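Local coordinates for putative cathepsin d (Ixodes ricinus, PDB 5N7Q), which probably acts as an aspartic endopeptidase of the pepsin-like family that cleaves peptide bonds within proteins, and is captured here with the inhibitor pepstatin A, at residues A[73-77]-A[134-138]; A[84-90]-A[104-110]. One frame throughout, in Å; residues are numbered along the deposited sequence. Where two conformers were deposited one is given.

Contact 1 (A[73-77]-A[134-138])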
# COMPACT_ATOMS: atom_id res chain seq x y z
N ARG A 73 1.65 25.48 7.64
CA ARG A 73 0.63 24.87 8.47
C ARG A 73 1.16 23.61 9.13
O ARG A 73 1.85 22.82 8.50
CB ARG A 73 -0.60 24.48 7.67
CG ARG A 73 -1.49 25.65 7.29
CD ARG A 73 -2.60 25.20 6.35
NE ARG A 73 -2.05 24.87 5.05
CZ ARG A 73 -2.65 24.15 4.10
NH1 ARG A 73 -3.86 23.64 4.29
NH2 ARG A 73 -2.02 23.95 2.96
N ASN A 74 0.82 23.41 10.39
CA ASN A 74 1.09 22.15 11.05
C ASN A 74 0.33 21.00 10.37
O ASN A 74 -0.79 21.17 9.87
CB ASN A 74 0.70 22.20 12.53
CG ASN A 74 1.29 21.06 13.34
OD1 ASN A 74 2.49 21.02 13.58
ND2 ASN A 74 0.45 20.13 13.76
N PHE A 75 0.94 19.83 10.36
CA PHE A 75 0.22 18.62 9.92
C PHE A 75 0.57 17.47 10.86
O PHE A 75 1.66 17.40 11.39
CB PHE A 75 0.50 18.27 8.45
CG PHE A 75 1.79 17.51 8.24
CD1 PHE A 75 3.00 18.17 8.16
CD2 PHE A 75 1.78 16.12 8.13
CE1 PHE A 75 4.19 17.46 7.99
CE2 PHE A 75 2.95 15.42 7.95
CZ PHE A 75 4.16 16.08 7.89
N THR A 76 -0.40 16.57 11.02
CA THR A 76 -0.21 15.35 11.81
C THR A 76 -0.98 14.24 11.14
O THR A 76 -2.12 14.41 10.72
CB THR A 76 -0.64 15.50 13.28
OG1 THR A 76 -0.23 14.35 14.02
CG2 THR A 76 -2.15 15.74 13.42
N ILE A 77 -0.32 13.09 11.01
CA ILE A 77 -0.97 11.94 10.39
C ILE A 77 -0.73 10.72 11.25
O ILE A 77 0.40 10.51 11.74
CB ILE A 77 -0.48 11.64 8.95
CG1 ILE A 77 -0.37 12.91 8.12
CG2 ILE A 77 -1.41 10.64 8.26
CD1 ILE A 77 0.28 12.74 6.77
N VAL A 134 -4.88 14.90 4.90
CA VAL A 134 -4.69 15.76 6.07
C VAL A 134 -4.36 17.16 5.58
O VAL A 134 -3.59 17.34 4.65
CB VAL A 134 -3.63 15.16 7.00
CG1 VAL A 134 -3.26 16.13 8.12
CG2 VAL A 134 -4.11 13.86 7.60
N ASP A 135 -5.01 18.14 6.21
CA ASP A 135 -4.94 19.55 5.83
C ASP A 135 -5.53 19.89 4.45
O ASP A 135 -5.37 20.99 4.00
CB ASP A 135 -3.51 20.10 5.92
CG ASP A 135 -2.98 20.22 7.36
OD1 ASP A 135 -3.64 19.88 8.35
OD2 ASP A 135 -1.82 20.71 7.47
N GLY A 136 -6.22 18.94 3.80
CA GLY A 136 -6.85 19.21 2.52
C GLY A 136 -5.90 19.51 1.38
O GLY A 136 -6.28 20.07 0.37
N VAL A 137 -4.64 19.16 1.55
CA VAL A 137 -3.62 19.45 0.54
C VAL A 137 -3.77 18.48 -0.62
O VAL A 137 -4.09 17.29 -0.42
CB VAL A 137 -2.19 19.43 1.10
CG1 VAL A 137 -1.96 20.65 2.00
CG2 VAL A 137 -1.85 18.17 1.86
N VAL A 138 -3.55 19.00 -1.82
CA VAL A 138 -3.76 18.23 -3.07
C VAL A 138 -2.79 17.05 -3.16
O VAL A 138 -1.56 17.23 -3.11
CB VAL A 138 -3.70 19.12 -4.34
CG1 VAL A 138 -2.36 19.78 -4.54
CG2 VAL A 138 -4.07 18.29 -5.57
O HOH W 1 -4.94 22.72 1.93
O HOH W 2 -3.02 18.25 10.73
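D135 O is gripped twice: R73 NH1 reaches it through a weak bond of 3.1 Å, bent to 122° at the hydrogen, and water 1 donates to it at 2.7 Å from D135 O. The same water accepts from R73 NH1, which closes a small ring of guanidinium, carbonyl and solvent. Strand 73-77 belongs to the flap hairpin of the pepsin-like fold, and the irregular loop 134-138, which precedes helix 140-146, lies along it without beta pairing. The R73 chain is extended at chi2 and then bends at chi3 (-70°), which carries the guanidinium over to the loop while NH2 keeps a salt bridge with D71. R73 and D135 run past each other in opposite directions; the charged groups do not touch, so attraction between them is probably a longer-range effect. R73 NH2 also comes within 3.4 Å of V137 CG1, putting the methyl obliquely against the guanidinium. Inside this polar rim, D135 OD2 approaches N74 O to 2.7 Å and lies beside F75 CB, whereas D135 OD1 turns to water 2, a bridge to the strand backbone at T76 N. The F75 ring leads away from the loop, against V84, I88 and W43. At the I77 end, about 8 Å from the side chain of D36, the predicted catalytic aspartate, V134 faces the strand with both methyls: CG1, anti to its own backbone N (chi1 171°), packs on T76 O, and the other branch meets I77. V134 N is held by N41 OD1, and I77 in turn packs on an apolar side chain of the bound peptide. The closest apolar approach here is I77 CG1 to V134 CG2, 3.9 Å, where the two side chains pass at a slant.

Contact 2 (A[84-90]-A[104-110])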
# COMPACT_ATOMS: atom_id res chain seq x y z
N VAL A 84 3.36 10.74 12.10
CA VAL A 84 4.22 11.82 11.60
C VAL A 84 3.60 13.17 11.93
O VAL A 84 2.38 13.33 11.93
CB VAL A 84 4.53 11.65 10.08
CG1 VAL A 84 3.28 11.69 9.24
CG2 VAL A 84 5.58 12.64 9.60
N GLU A 85 4.46 14.13 12.25
CA GLU A 85 4.02 15.50 12.40
C GLU A 85 5.11 16.45 11.94
O GLU A 85 6.31 16.14 11.99
CB GLU A 85 3.59 15.79 13.84
CG GLU A 85 4.68 15.71 14.85
CD GLU A 85 4.22 16.10 16.25
OE1 GLU A 85 4.96 16.86 16.93
OE2 GLU A 85 3.11 15.65 16.66
N GLY A 86 4.70 17.59 11.42
CA GLY A 86 5.64 18.62 11.00
C GLY A 86 4.87 19.79 10.42
O GLY A 86 3.76 20.07 10.88
N PHE A 87 5.39 20.40 9.36
CA PHE A 87 4.73 21.53 8.69
C PHE A 87 4.72 21.35 7.20
O PHE A 87 5.59 20.67 6.63
CB PHE A 87 5.41 22.86 9.08
CG PHE A 87 6.85 22.94 8.67
CD1 PHE A 87 7.86 22.44 9.50
CD2 PHE A 87 7.22 23.49 7.45
CE1 PHE A 87 9.19 22.51 9.11
CE2 PHE A 87 8.55 23.54 7.07
CZ PHE A 87 9.53 23.06 7.89
N ILE A 88 3.75 22.00 6.54
CA ILE A 88 3.59 21.89 5.11
C ILE A 88 4.51 22.86 4.35
O ILE A 88 4.74 24.01 4.80
CB ILE A 88 2.13 22.17 4.70
CG1 ILE A 88 1.18 21.15 5.37
CG2 ILE A 88 1.96 22.14 3.19
CD1 ILE A 88 1.34 19.73 4.88
N SER A 89 5.05 22.40 3.22
CA SER A 89 5.74 23.25 2.23
C SER A 89 5.24 22.85 0.85
O SER A 89 4.43 21.93 0.73
CB SER A 89 7.26 23.07 2.35
OG SER A 89 7.72 23.56 3.61
N LYS A 90 5.68 23.56 -0.17
CA LYS A 90 5.27 23.26 -1.55
C LYS A 90 6.47 23.35 -2.46
O LYS A 90 7.31 24.24 -2.32
CB LYS A 90 4.19 24.28 -1.95
CG LYS A 90 3.52 24.13 -3.31
CD LYS A 90 2.15 24.85 -3.36
CE LYS A 90 2.23 26.34 -3.02
NZ LYS A 90 0.95 27.08 -3.28
N PRO A 104 2.17 20.25 -2.66
CA PRO A 104 2.35 20.31 -1.23
C PRO A 104 2.94 19.03 -0.67
O PRO A 104 2.60 17.95 -1.11
CB PRO A 104 0.93 20.51 -0.68
CG PRO A 104 0.14 21.00 -1.79
CD PRO A 104 0.76 20.38 -3.03
N LEU A 105 3.86 19.18 0.26
CA LEU A 105 4.46 18.07 0.99
C LEU A 105 4.59 18.44 2.45
O LEU A 105 4.77 19.62 2.83
CB LEU A 105 5.84 17.68 0.44
CG LEU A 105 7.02 18.67 0.58
CD1 LEU A 105 8.37 17.99 0.72
CD2 LEU A 105 7.08 19.64 -0.59
N GLY A 106 4.56 17.41 3.29
CA GLY A 106 4.87 17.58 4.71
C GLY A 106 6.36 17.48 4.96
O GLY A 106 7.02 16.55 4.48
N GLU A 107 6.91 18.45 5.70
CA GLU A 107 8.27 18.37 6.20
C GLU A 107 8.17 17.80 7.59
O GLU A 107 7.73 18.47 8.54
CB GLU A 107 8.93 19.75 6.25
CG GLU A 107 9.07 20.44 4.92
CD GLU A 107 10.21 21.45 4.90
OE1 GLU A 107 11.28 21.15 5.48
OE2 GLU A 107 10.06 22.51 4.26
N ALA A 108 8.60 16.56 7.74
CA ALA A 108 8.46 15.83 9.01
C ALA A 108 9.52 16.24 10.02
O ALA A 108 10.71 16.28 9.70
CB ALA A 108 8.53 14.34 8.72
N LEU A 109 9.06 16.57 11.22
CA LEU A 109 9.92 16.84 12.38
C LEU A 109 9.89 15.75 13.43
O LEU A 109 10.91 15.54 14.10
CB LEU A 109 9.53 18.18 13.03
CG LEU A 109 9.55 19.40 12.12
CD1 LEU A 109 9.08 20.63 12.90
CD2 LEU A 109 10.93 19.65 11.56
N VAL A 110 8.73 15.10 13.62
CA VAL A 110 8.59 14.05 14.62
C VAL A 110 7.94 12.85 13.96
O VAL A 110 6.89 12.96 13.35
CB VAL A 110 7.79 14.55 15.85
CG1 VAL A 110 7.59 13.45 16.88
CG2 VAL A 110 8.52 15.72 16.51
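The F87 ring lies across E107, whose CB makes a CH-pi contact over one face, 3.9 Å from the ring centroid and 17° off its normal; L109 CD1 meets the ring edge. F87 CG sits between its backbone N and carbonyl carbon (chi1 61°), which lays the ring over the neighbouring strand, tilted against the E107 carboxylate. Elsewhere V84 CG2 touches A108 CB at 3.5 Å, and I88 CG2 packs loosely on P104 on the sheet face away from F87. Antiparallel backbone bonds join F87 to E107 and S89 to L105. G86, without a side chain, lets its CA approach E107 O to 3.2 Å. At the far end a classic beta bulge sets L109 and V110 both opposite E85, whose O accepts from L109 N in the carbonyl plane and also from V110 N. The polar edge is S89 OG, which donates to E107 OE2 over 2.6 Å, on the anti side and 15° out of the carboxylate plane; E107 OE1 is hydrogen-bonded to S46 OG. Strand 84-90 pairs also with flap strand 69-79, while strand 42-45 lays W43 on V84 and A108, and L42 and L44 on L105.

In the fold
Both contacts belong to the flap hairpin and its surroundings, and strand 69-79 bonds to strand 82-95 between them, R73 O to I88 N and I77 N to V84 O. Contact 2 is nested along the chain inside the loop that contact 1 closes. It is a regular strand pairing, with a larger buried area, mostly buried residues and a near-continuous run of backbone bonds. Contact 1 joins a strand to an irregular loop, held by side chains and two waters that reach backbone atoms, without strand pairing, and its arginine end is exposed. The interiors meet where F75 CE1 packs on G106 CA, 3.4 Å away.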